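Local atomic coordinates of nitroalkane oxidase (Podospora anserina, PDB entry 3MKH), a protein that oxidises nitroalkanes to aldehydes or ketones with FAD, consuming oxygen and releasing nitrite and hydrogen peroxide. Residues A[81-86]-A[284-289]; A[127-132]-A[175-180]; A[160-165]-A[205-210]. One frame throughout, in Å; residues are numbered along the deposited sequence.

In the fold
From the N terminus, helix 75-88 supplies the first half of interaction 1, and its partner on helix 262-298 comes nearly two hundred residues later, so this contact closes a long loop that contains both others. It ties the N-terminal helices to the C-terminal helical region of the acyl-CoA dehydrogenase fold. The intervening chain forms the beta region. There, interaction 2 joins the chain leading into strand 130-133 to the loop before strand 184-191, and interaction 3 packs strand 161-168 on strand 206-212. These two cross along the chain, their segments alternating, and both reach the same mixed sheet. Interactions 1 and 3 lie on opposite sides of the chain's centre, about 38 Å apart between centres.

Interaction 1 of 3, residues A[81-86]-A[284-289]; sequences LVEECY and LMRAAF
Arg286 is gripped by Glu83 and Glu84 in a salt-bridge network between two helices of the acyl-CoA dehydrogenase fold, 75-88 and 262-298, whose segments here run at a moderate angle with axes 8.8 Å apart. NE of Arg286 gives a nearly straight bond to Glu83 OE2 (2.8 Å, 166°), and its NH2 bonds Glu84 OE1 at 2.9 Å. Both acceptors lie at the guanidinium edge, close to its plane, and both are met on the anti side, with the donor tilted somewhat out of the carboxylate plane. The carboxylates are turned differently: that of Glu84 is 22° from the guanidinium plane, that of Glu83 60°. Two weak bonds complete the set: NH2 also reaches Glu83 OE2, and NH1 reaches Glu84 OE1. The Glu84 chain bends at chi2, which brings its carboxylate back to the arginine. A water bonds Glu84 OE2 at 2.9 Å and, weakly, NH1 of Arg286. Alongside, Tyr86 CD2 lies 3.9 Å from Leu284 CD2.

Further out, His235 bonds the Tyr86 hydroxyl, and Arg328 also bridges to Glu83 OE2. Trp422 of the second subunit makes a cation-pi contact with Arg286, tying the network into the tetramer, and Tyr426 OH of that subunit bonds Glu83 OE1.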
loop_
_atom_site.group_PDB
_atom_site.type_symbol
_atom_site.label_atom_id
_atom_site.label_comp_id
_atom_site.label_asym_id
_atom_site.label_seq_id
_atom_site.Cartn_x
_atom_site.Cartn_y
_atom_site.Cartn_z
ATOM N N LEU A 81 -22.808 8.696 -17.670
ATOM C CA LEU A 81 -22.274 9.391 -18.833
ATOM C C LEU A 81 -20.772 9.648 -18.677
ATOM O O LEU A 81 -19.975 9.385 -19.588
ATOM C CB LEU A 81 -23.018 10.715 -19.043
ATOM C CG LEU A 81 -22.400 11.670 -20.072
ATOM C CD1 LEU A 81 -22.489 11.078 -21.465
ATOM C CD2 LEU A 81 -23.105 13.023 -20.033
ATOM N N VAL A 82 -20.390 10.186 -17.526
ATOM C CA VAL A 82 -18.993 10.552 -17.288
ATOM C C VAL A 82 -18.043 9.341 -17.339
ATOM O O VAL A 82 -16.944 9.429 -17.903
ATOM C CB VAL A 82 -18.831 11.316 -15.952
ATOM C CG1 VAL A 82 -17.373 11.476 -15.605
ATOM C CG2 VAL A 82 -19.502 12.686 -16.049
ATOM N N GLU A 83 -18.466 8.218 -16.760
ATOM C CA GLU A 83 -17.647 7.008 -16.780
ATOM C C GLU A 83 -17.383 6.576 -18.224
ATOM O O GLU A 83 -16.240 6.304 -18.612
ATOM C CB GLU A 83 -18.305 5.847 -15.980
ATOM C CG GLU A 83 -17.551 4.505 -16.151
ATOM C CD GLU A 83 -18.308 3.272 -15.620
ATOM O OE1 GLU A 83 -19.284 3.439 -14.861
ATOM O OE2 GLU A 83 -17.918 2.130 -15.978
ATOM N N GLU A 84 -18.445 6.508 -19.019
ATOM C CA GLU A 84 -18.297 6.111 -20.401
ATOM C C GLU A 84 -17.372 7.081 -21.165
ATOM O O GLU A 84 -16.468 6.649 -21.881
ATOM C CB GLU A 84 -19.674 6.007 -21.081
ATOM C CG GLU A 84 -19.599 5.668 -22.581
ATOM C CD GLU A 84 -18.908 4.328 -22.866
ATOM O OE1 GLU A 84 -18.869 3.440 -21.978
ATOM O OE2 GLU A 84 -18.410 4.164 -23.991
ATOM N N CYS A 85 -17.596 8.385 -21.015
ATOM C CA CYS A 85 -16.785 9.361 -21.749
ATOM C C CYS A 85 -15.312 9.275 -21.380
ATOM O O CYS A 85 -14.445 9.296 -22.262
ATOM C CB CYS A 85 -17.300 10.788 -21.552
ATOM S SG CYS A 85 -18.882 11.057 -22.334
ATOM N N TYR A 86 -15.027 9.156 -20.089
ATOM C CA TYR A 86 -13.653 9.031 -19.634
ATOM C C TYR A 86 -12.977 7.723 -20.026
ATOM O O TYR A 86 -11.751 7.666 -20.153
ATOM C CB TYR A 86 -13.519 9.290 -18.122
ATOM C CG TYR A 86 -12.904 10.634 -17.853
ATOM C CD1 TYR A 86 -13.540 11.792 -18.289
ATOM C CD2 TYR A 86 -11.676 10.754 -17.221
ATOM C CE1 TYR A 86 -12.990 13.032 -18.083
ATOM C CE2 TYR A 86 -11.101 12.016 -17.013
ATOM C CZ TYR A 86 -11.777 13.141 -17.449
ATOM O OH TYR A 86 -11.262 14.399 -17.259
ATOM N N LEU A 284 -11.463 5.608 -16.240
ATOM C CA LEU A 284 -10.064 5.327 -16.562
ATOM C C LEU A 284 -9.681 3.909 -16.139
ATOM O O LEU A 284 -8.905 3.254 -16.820
ATOM C CB LEU A 284 -9.125 6.321 -15.880
ATOM C CG LEU A 284 -9.217 7.780 -16.291
ATOM C CD1 LEU A 284 -8.215 8.611 -15.474
ATOM C CD2 LEU A 284 -8.973 7.939 -17.805
ATOM N N MET A 285 -10.210 3.456 -15.003
ATOM C CA MET A 285 -9.897 2.115 -14.510
ATOM C C MET A 285 -10.434 1.070 -15.467
ATOM O O MET A 285 -9.733 0.124 -15.831
ATOM C CB MET A 285 -10.460 1.910 -13.100
ATOM C CG MET A 285 -9.777 2.821 -12.073
ATOM S SD MET A 285 -10.535 2.821 -10.435
ATOM C CE MET A 285 -10.021 1.201 -9.855
ATOM N N ARG A 286 -11.680 1.256 -15.883
ATOM C CA ARG A 286 -12.284 0.406 -16.905
ATOM C C ARG A 286 -11.430 0.404 -18.177
ATOM O O ARG A 286 -11.121 -0.649 -18.730
ATOM C CB ARG A 286 -13.717 0.889 -17.209
ATOM C CG ARG A 286 -14.301 0.285 -18.466
ATOM C CD ARG A 286 -15.782 -0.026 -18.287
ATOM N NE ARG A 286 -16.675 1.139 -18.270
ATOM C CZ ARG A 286 -17.103 1.762 -19.361
ATOM N NH1 ARG A 286 -16.676 1.376 -20.560
ATOM N NH2 ARG A 286 -17.954 2.776 -19.260
ATOM N N ALA A 287 -11.032 1.587 -18.645
ATOM C CA ALA A 287 -10.211 1.646 -19.860
ATOM C C ALA A 287 -8.871 0.920 -19.680
ATOM O O ALA A 287 -8.416 0.230 -20.579
ATOM C CB ALA A 287 -9.968 3.104 -20.307
ATOM N N ALA A 288 -8.239 1.095 -18.525
ATOM C CA ALA A 288 -6.949 0.456 -18.280
ATOM C C ALA A 288 -7.117 -1.061 -18.215
ATOM O O ALA A 288 -6.343 -1.816 -18.821
ATOM C CB ALA A 288 -6.320 0.992 -16.991
ATOM N N PHE A 289 -8.139 -1.507 -17.489
ATOM C CA PHE A 289 -8.427 -2.938 -17.408
ATOM C C PHE A 289 -8.700 -3.520 -18.799
ATOM O O PHE A 289 -8.136 -4.547 -19.170
ATOM C CB PHE A 289 -9.620 -3.209 -16.492
ATOM C CG PHE A 289 -10.004 -4.658 -16.435
ATOM C CD1 PHE A 289 -9.421 -5.508 -15.502
ATOM C CD2 PHE A 289 -10.919 -5.179 -17.333
ATOM C CE1 PHE A 289 -9.764 -6.861 -15.456
ATOM C CE2 PHE A 289 -11.266 -6.518 -17.301
ATOM C CZ PHE A 289 -10.686 -7.364 -16.356
HETATM O O HOH W 1 -16.054 2.431 -23.651
#

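Interaction 2 of 3, residues A[127-132]-A[175-180]; sequences SPLASL and AGWDFK. With FAD (flavin-adenine dinucleotide), chain E.
The indole of Trp177 takes Leu129 on one face and the carbonyl of Ser127 at its edge. CD1 of Leu129 stands 3.4 Å from the centroid of the five-membered ring, 11° off its normal, a close CH-pi contact in which the leucine side chain meets the indole at about a right angle. The second methyl, CD2, reaches the six-membered ring, 3.8 Å from Trp177 CZ2. At the edge, NE1 of Trp177 donates to Ser127 O (2.9 Å, 168°); the acceptor lies in the ring plane and the donor in the carbonyl plane, and the bond helps to fix how the indole is turned. Trp177 CG lies anti to its own carbonyl carbon (chi1 -63°), which carries the ring toward the 127-132 segment. Phe44 stacks with the same indole, and Tyr51 meets it edge-to-face.

CD1 of Leu129 also touches Gly176 CA at 3.8 Å. Gly176, with its positive phi, begins a type I turn that ends at Phe179. A leucine in place of Trp177 would probably leave Ser127 O without its N-H donor and Leu129 CD1 without the flat face it rests on.

Just along the chain, Leu132 O accepts from N3 of the FAD flavin at 2.7 Å. The contact thus couples one directional N-H bond to a dispersive face contact, and pins the 175-180 loop to the segment that leads into the flavin site.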
loop_
_atom_site.group_PDB
_atom_site.type_symbol
_atom_site.label_atom_id
_atom_site.label_comp_id
_atom_site.label_asym_id
_atom_site.label_seq_id
_atom_site.Cartn_x
_atom_site.Cartn_y
_atom_site.Cartn_z
ATOM N N SER A 127 -21.692 27.272 -29.476
ATOM C CA SER A 127 -20.738 26.546 -28.662
ATOM C C SER A 127 -20.333 27.369 -27.453
ATOM O O SER A 127 -19.148 27.621 -27.250
ATOM C CB SER A 127 -19.509 26.192 -29.513
ATOM O OG SER A 127 -19.025 27.335 -30.202
ATOM N N PRO A 128 -21.319 27.772 -26.624
ATOM C CA PRO A 128 -21.022 28.607 -25.460
ATOM C C PRO A 128 -20.220 27.836 -24.407
ATOM O O PRO A 128 -20.472 26.655 -24.192
ATOM C CB PRO A 128 -22.409 28.962 -24.913
ATOM C CG PRO A 128 -23.302 27.805 -25.343
ATOM C CD PRO A 128 -22.743 27.375 -26.687
ATOM N N LEU A 129 -19.279 28.516 -23.766
ATOM C CA LEU A 129 -18.436 27.934 -22.730
ATOM C C LEU A 129 -18.684 28.636 -21.412
ATOM O O LEU A 129 -18.849 29.860 -21.380
ATOM C CB LEU A 129 -16.963 28.123 -23.093
ATOM C CG LEU A 129 -16.394 27.270 -24.216
ATOM C CD1 LEU A 129 -15.070 27.871 -24.674
ATOM C CD2 LEU A 129 -16.212 25.847 -23.726
ATOM N N ALA A 130 -18.707 27.860 -20.332
ATOM C CA ALA A 130 -18.834 28.394 -18.982
ATOM C C ALA A 130 -17.662 27.879 -18.157
ATOM O O ALA A 130 -17.076 26.845 -18.484
ATOM C CB ALA A 130 -20.187 27.978 -18.332
ATOM N N SER A 131 -17.322 28.602 -17.099
ATOM C CA SER A 131 -16.167 28.272 -16.272
ATOM C C SER A 131 -16.446 28.618 -14.821
ATOM O O SER A 131 -17.030 29.657 -14.535
ATOM C CB SER A 131 -14.939 29.054 -16.749
ATOM O OG SER A 131 -13.779 28.678 -16.029
ATOM N N LEU A 132 -16.050 27.730 -13.911
ATOM C CA LEU A 132 -16.060 28.044 -12.483
ATOM C C LEU A 132 -14.650 28.517 -12.149
ATOM O O LEU A 132 -13.676 27.739 -12.161
ATOM C CB LEU A 132 -16.479 26.826 -11.648
ATOM C CG LEU A 132 -16.386 26.882 -10.109
ATOM C CD1 LEU A 132 -16.762 28.230 -9.552
ATOM C CD2 LEU A 132 -17.255 25.802 -9.483
ATOM N N ALA A 175 -10.942 31.207 -20.552
ATOM C CA ALA A 175 -10.458 32.133 -21.575
ATOM C C ALA A 175 -11.233 32.067 -22.902
ATOM O O ALA A 175 -11.027 32.899 -23.785
ATOM C CB ALA A 175 -8.947 31.930 -21.801
ATOM N N GLY A 176 -12.134 31.091 -23.044
ATOM C CA GLY A 176 -12.947 30.985 -24.253
ATOM C C GLY A 176 -12.188 30.421 -25.444
ATOM O O GLY A 176 -10.987 30.164 -25.352
ATOM N N TRP A 177 -12.879 30.235 -26.568
ATOM C CA TRP A 177 -12.262 29.632 -27.747
ATOM C C TRP A 177 -11.146 30.492 -28.341
ATOM O O TRP A 177 -10.187 29.962 -28.913
ATOM C CB TRP A 177 -13.307 29.354 -28.825
ATOM C CG TRP A 177 -14.347 28.373 -28.406
ATOM C CD1 TRP A 177 -15.681 28.624 -28.220
ATOM C CD2 TRP A 177 -14.156 26.981 -28.121
ATOM N NE1 TRP A 177 -16.330 27.474 -27.843
ATOM C CE2 TRP A 177 -15.420 26.452 -27.768
ATOM C CE3 TRP A 177 -13.042 26.128 -28.135
ATOM C CZ2 TRP A 177 -15.600 25.116 -27.422
ATOM C CZ3 TRP A 177 -13.222 24.788 -27.787
ATOM C CH2 TRP A 177 -14.498 24.296 -27.445
ATOM N N ASP A 178 -11.278 31.810 -28.201
ATOM C CA ASP A 178 -10.347 32.746 -28.826
ATOM C C ASP A 178 -9.430 33.400 -27.785
ATOM O O ASP A 178 -8.687 34.336 -28.092
ATOM C CB ASP A 178 -11.093 33.794 -29.665
ATOM C CG ASP A 178 -11.915 34.759 -28.825
ATOM O OD1 ASP A 178 -11.966 34.609 -27.579
ATOM O OD2 ASP A 178 -12.523 35.674 -29.427
ATOM N N PHE A 179 -9.511 32.911 -26.546
ATOM C CA PHE A 179 -8.635 33.360 -25.476
ATOM C C PHE A 179 -8.891 34.794 -25.013
ATOM O O PHE A 179 -8.067 35.386 -24.331
ATOM C CB PHE A 179 -7.168 33.152 -25.880
ATOM C CG PHE A 179 -6.851 31.720 -26.201
ATOM C CD1 PHE A 179 -7.276 30.709 -25.350
ATOM C CD2 PHE A 179 -6.157 31.379 -27.346
ATOM C CE1 PHE A 179 -7.006 29.385 -25.644
ATOM C CE2 PHE A 179 -5.878 30.054 -27.640
ATOM C CZ PHE A 179 -6.310 29.060 -26.780
ATOM N N LYS A 180 -10.045 35.343 -25.351
ATOM C CA LYS A 180 -10.374 36.681 -24.882
ATOM C C LYS A 180 -11.534 36.669 -23.885
ATOM O O LYS A 180 -12.147 37.704 -23.618
ATOM C CB LYS A 180 -10.662 37.608 -26.070
ATOM C CG LYS A 180 -9.429 37.876 -26.936
ATOM C CD LYS A 180 -9.751 38.886 -28.038
ATOM C CE LYS A 180 -8.588 39.042 -29.012
ATOM N NZ LYS A 180 -7.283 39.257 -28.312
HETATM P PA FAD E . -3.312 24.153 -3.451
HETATM O O1A FAD E . -3.697 25.344 -2.699
HETATM O O2A FAD E . -2.595 24.309 -4.718
HETATM O O5B FAD E . -2.452 23.204 -2.480
HETATM C C5B FAD E . -1.346 22.453 -2.976
HETATM C C4B FAD E . -0.854 21.385 -1.982
HETATM O O4B FAD E . -0.366 22.035 -0.800
HETATM C C3B FAD E . -1.992 20.484 -1.512
HETATM O O3B FAD E . -2.105 19.353 -2.377
HETATM C C2B FAD E . -1.509 20.035 -0.145
HETATM O O2B FAD E . -0.654 18.905 -0.274
HETATM C C1B FAD E . -0.711 21.237 0.360
HETATM N N9A FAD E . -1.576 22.024 1.283
HETATM C C8A FAD E . -1.968 23.283 1.109
HETATM N N7A FAD E . -2.735 23.659 2.125
HETATM C C5A FAD E . -2.832 22.630 2.958
HETATM C C6A FAD E . -3.482 22.432 4.168
HETATM N N6A FAD E . -4.199 23.403 4.718
HETATM N N1A FAD E . -3.372 21.245 4.775
HETATM C C2A FAD E . -2.659 20.273 4.235
HETATM N N3A FAD E . -2.026 20.430 3.084
HETATM C C4A FAD E . -2.095 21.590 2.424
HETATM N N1 FAD E . -9.920 25.162 -10.947
HETATM C C2 FAD E . -11.069 25.931 -11.074
HETATM O O2 FAD E . -11.229 26.899 -10.345
HETATM N N3 FAD E . -12.034 25.596 -12.018
HETATM C C4 FAD E . -11.855 24.495 -12.853
HETATM O O4 FAD E . -12.712 24.212 -13.687
HETATM C C4X FAD E . -10.705 23.728 -12.727
HETATM N N5 FAD E . -10.495 22.612 -13.542
HETATM C C5X FAD E . -9.208 22.073 -13.640
HETATM C C6 FAD E . -8.875 21.200 -14.672
HETATM C C7 FAD E . -7.589 20.679 -14.758
HETATM C C7M FAD E . -7.211 19.725 -15.887
HETATM C C8 FAD E . -6.639 21.029 -13.808
HETATM C C8M FAD E . -5.222 20.462 -13.892
HETATM C C9 FAD E . -6.976 21.892 -12.776
HETATM C C9A FAD E . -8.257 22.417 -12.693
HETATM N N10 FAD E . -8.595 23.290 -11.659
HETATM C C10 FAD E . -9.744 24.062 -11.777
HETATM C "C1'" FAD E . -7.758 23.392 -10.440
HETATM C "C2'" FAD E . -8.160 22.335 -9.411
HETATM O "O2'" FAD E . -9.500 22.557 -8.983
HETATM C "C3'" FAD E . -7.223 22.295 -8.193
HETATM O "O3'" FAD E . -7.550 21.152 -7.416
HETATM C "C4'" FAD E . -7.326 23.534 -7.290
HETATM O "O4'" FAD E . -6.567 24.605 -7.833
HETATM C "C5'" FAD E . -6.798 23.216 -5.886
HETATM O "O5'" FAD E . -5.474 22.682 -5.937
HETATM P P FAD E . -4.813 22.010 -4.651
HETATM O O1P FAD E . -5.805 21.117 -4.042
HETATM O O2P FAD E . -3.506 21.467 -5.019
HETATM O O3P FAD E . -4.648 23.287 -3.678
#

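Interaction 3 of 3, residues A[160-165]-A[205-210]; sequences DEWVIN and KVMIIL
Strands 161-165 and 206-210 cross at a steep angle, -101°, with axes 9.8 Å apart and no hydrogen bond between them, so side chains alone make the contact. It lies in the beta domain that the acyl-CoA dehydrogenase fold sets between its two helical regions. Trp162 and Met207 approach from opposite directions. The methyl CE of Met207 lies over one face of the indole, 3.7 Å from the centroid of the six-membered ring and only 10° off its normal, which is a CH-pi contact. Its sulfur sits over the same face but nearer the rim: SD is 3.7 Å from Trp162 CZ3, and the pair makes a Met-aromatic contact. The methionine chain runs extended through chi2 and then bends at chi3 (66°), a turn that swings CE from the rim in over the ring.

Beside this pair, Ile164 and Ile209 meet tip to tip, with CD1 of Ile164 3.9 Å from CG2 of Ile209. The other branch of Ile209 ends in CD1, which comes up to Trp162 CB at 4.2 Å, so this one isoleucine touches both Trp162 and Ile164.

The contact is apolar packing between two strands of the mixed sheet that do not pair directly with each other. Strand 161-168 hydrogen-bonds to strands 154-158 and 242-251, while strand 206-212 lies between 184-191 and 255-257. Val255 touches both Trp162 and Met207, Asp191 of strand 184-191 does likewise, and Val250 of strand 242-251 packs on Ile209.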
loop_
_atom_site.group_PDB
_atom_site.type_symbol
_atom_site.label_atom_id
_atom_site.label_comp_id
_atom_site.label_asym_id
_atom_site.label_seq_id
_atom_site.Cartn_x
_atom_site.Cartn_y
_atom_site.Cartn_z
ATOM N N ASP A 160 -22.672 51.953 -8.422
ATOM C CA ASP A 160 -23.589 50.871 -8.773
ATOM C C ASP A 160 -22.928 49.782 -9.633
ATOM O O ASP A 160 -23.602 49.040 -10.341
ATOM C CB ASP A 160 -24.845 51.414 -9.462
ATOM C CG ASP A 160 -24.547 52.058 -10.802
ATOM O OD1 ASP A 160 -23.369 52.399 -11.056
ATOM O OD2 ASP A 160 -25.495 52.226 -11.602
ATOM N N GLU A 161 -21.610 49.684 -9.576
ATOM C CA GLU A 161 -20.950 48.571 -10.242
ATOM C C GLU A 161 -19.928 47.892 -9.331
ATOM O O GLU A 161 -19.293 48.536 -8.498
ATOM C CB GLU A 161 -20.349 49.005 -11.583
ATOM C CG GLU A 161 -19.683 50.359 -11.575
ATOM C CD GLU A 161 -19.220 50.802 -12.956
ATOM O OE1 GLU A 161 -19.804 50.349 -13.972
ATOM O OE2 GLU A 161 -18.265 51.606 -13.017
ATOM N N TRP A 162 -19.802 46.577 -9.473
ATOM C CA TRP A 162 -18.741 45.843 -8.806
ATOM C C TRP A 162 -17.506 45.848 -9.690
ATOM O O TRP A 162 -17.598 45.695 -10.904
ATOM C CB TRP A 162 -19.182 44.407 -8.489
ATOM C CG TRP A 162 -20.093 44.347 -7.296
ATOM C CD1 TRP A 162 -21.462 44.446 -7.297
ATOM C CD2 TRP A 162 -19.703 44.202 -5.929
ATOM N NE1 TRP A 162 -21.941 44.365 -6.015
ATOM C CE2 TRP A 162 -20.884 44.217 -5.154
ATOM C CE3 TRP A 162 -18.468 44.076 -5.278
ATOM C CZ2 TRP A 162 -20.867 44.100 -3.765
ATOM C CZ3 TRP A 162 -18.456 43.944 -3.895
ATOM C CH2 TRP A 162 -19.650 43.963 -3.154
ATOM N N VAL A 163 -16.345 46.028 -9.080
ATOM C CA VAL A 163 -15.113 46.091 -9.843
ATOM C C VAL A 163 -14.205 44.940 -9.436
ATOM O O VAL A 163 -13.867 44.792 -8.268
ATOM C CB VAL A 163 -14.408 47.443 -9.652
ATOM C CG1 VAL A 163 -13.133 47.497 -10.478
ATOM C CG2 VAL A 163 -15.346 48.576 -10.056
ATOM N N ILE A 164 -13.818 44.127 -10.413
ATOM C CA ILE A 164 -13.086 42.898 -10.140
ATOM C C ILE A 164 -11.636 42.998 -10.602
ATOM O O ILE A 164 -11.359 43.455 -11.710
ATOM C CB ILE A 164 -13.770 41.702 -10.836
ATOM C CG1 ILE A 164 -15.167 41.490 -10.250
ATOM C CG2 ILE A 164 -12.952 40.434 -10.652
ATOM C CD1 ILE A 164 -16.091 40.731 -11.165
ATOM N N ASN A 165 -10.723 42.567 -9.737
ATOM C CA ASN A 165 -9.303 42.495 -10.053
ATOM C C ASN A 165 -8.691 41.218 -9.489
ATOM O O ASN A 165 -8.926 40.850 -8.331
ATOM C CB ASN A 165 -8.551 43.696 -9.466
ATOM C CG ASN A 165 -8.817 44.982 -10.217
ATOM O OD1 ASN A 165 -8.349 45.167 -11.336
ATOM N ND2 ASN A 165 -9.576 45.882 -9.599
ATOM N N LYS A 205 -16.542 37.256 3.631
ATOM C CA LYS A 205 -16.267 38.183 2.522
ATOM C C LYS A 205 -16.369 37.524 1.136
ATOM O O LYS A 205 -16.270 38.198 0.097
ATOM C CB LYS A 205 -14.868 38.800 2.669
ATOM C CG LYS A 205 -14.546 39.282 4.065
ATOM C CD LYS A 205 -15.444 40.443 4.465
ATOM C CE LYS A 205 -14.907 41.779 3.950
ATOM N NZ LYS A 205 -15.770 42.910 4.436
ATOM N N VAL A 206 -16.568 36.214 1.113
ATOM C CA VAL A 206 -16.518 35.492 -0.166
ATOM C C VAL A 206 -17.795 35.624 -0.984
ATOM O O VAL A 206 -18.910 35.465 -0.456
ATOM C CB VAL A 206 -16.145 34.018 0.035
ATOM C CG1 VAL A 206 -16.106 33.288 -1.321
ATOM C CG2 VAL A 206 -14.797 33.936 0.709
ATOM N N MET A 207 -17.620 35.948 -2.262
ATOM C CA MET A 207 -18.711 36.156 -3.202
ATOM C C MET A 207 -18.519 35.311 -4.449
ATOM O O MET A 207 -17.422 34.841 -4.722
ATOM C CB MET A 207 -18.749 37.612 -3.675
ATOM C CG MET A 207 -18.730 38.684 -2.610
ATOM S SD MET A 207 -18.585 40.323 -3.359
ATOM C CE MET A 207 -20.137 40.455 -4.228
ATOM N N ILE A 208 -19.586 35.152 -5.222
ATOM C CA ILE A 208 -19.455 34.708 -6.606
ATOM C C ILE A 208 -20.099 35.761 -7.506
ATOM O O ILE A 208 -21.258 36.159 -7.300
ATOM C CB ILE A 208 -20.112 33.337 -6.849
ATOM C CG1 ILE A 208 -19.511 32.285 -5.908
ATOM C CG2 ILE A 208 -19.959 32.919 -8.328
ATOM C CD1 ILE A 208 -20.121 30.900 -6.069
ATOM N N ILE A 209 -19.340 36.242 -8.484
ATOM C CA ILE A 209 -19.850 37.258 -9.409
ATOM C C ILE A 209 -19.711 36.746 -10.824
ATOM O O ILE A 209 -18.647 36.253 -11.202
ATOM C CB ILE A 209 -19.071 38.592 -9.276
ATOM C CG1 ILE A 209 -19.045 39.034 -7.810
ATOM C CG2 ILE A 209 -19.671 39.671 -10.163
ATOM C CD1 ILE A 209 -18.443 40.405 -7.596
ATOM N N LEU A 210 -20.786 36.855 -11.600
ATOM C CA LEU A 210 -20.762 36.481 -12.999
ATOM C C LEU A 210 -19.958 37.482 -13.816
ATOM O O LEU A 210 -19.990 38.684 -13.551
ATOM C CB LEU A 210 -22.186 36.353 -13.563
ATOM C CG LEU A 210 -23.104 35.365 -12.835
ATOM C CD1 LEU A 210 -24.481 35.257 -13.522
ATOM C CD2 LEU A 210 -22.414 33.995 -12.694
#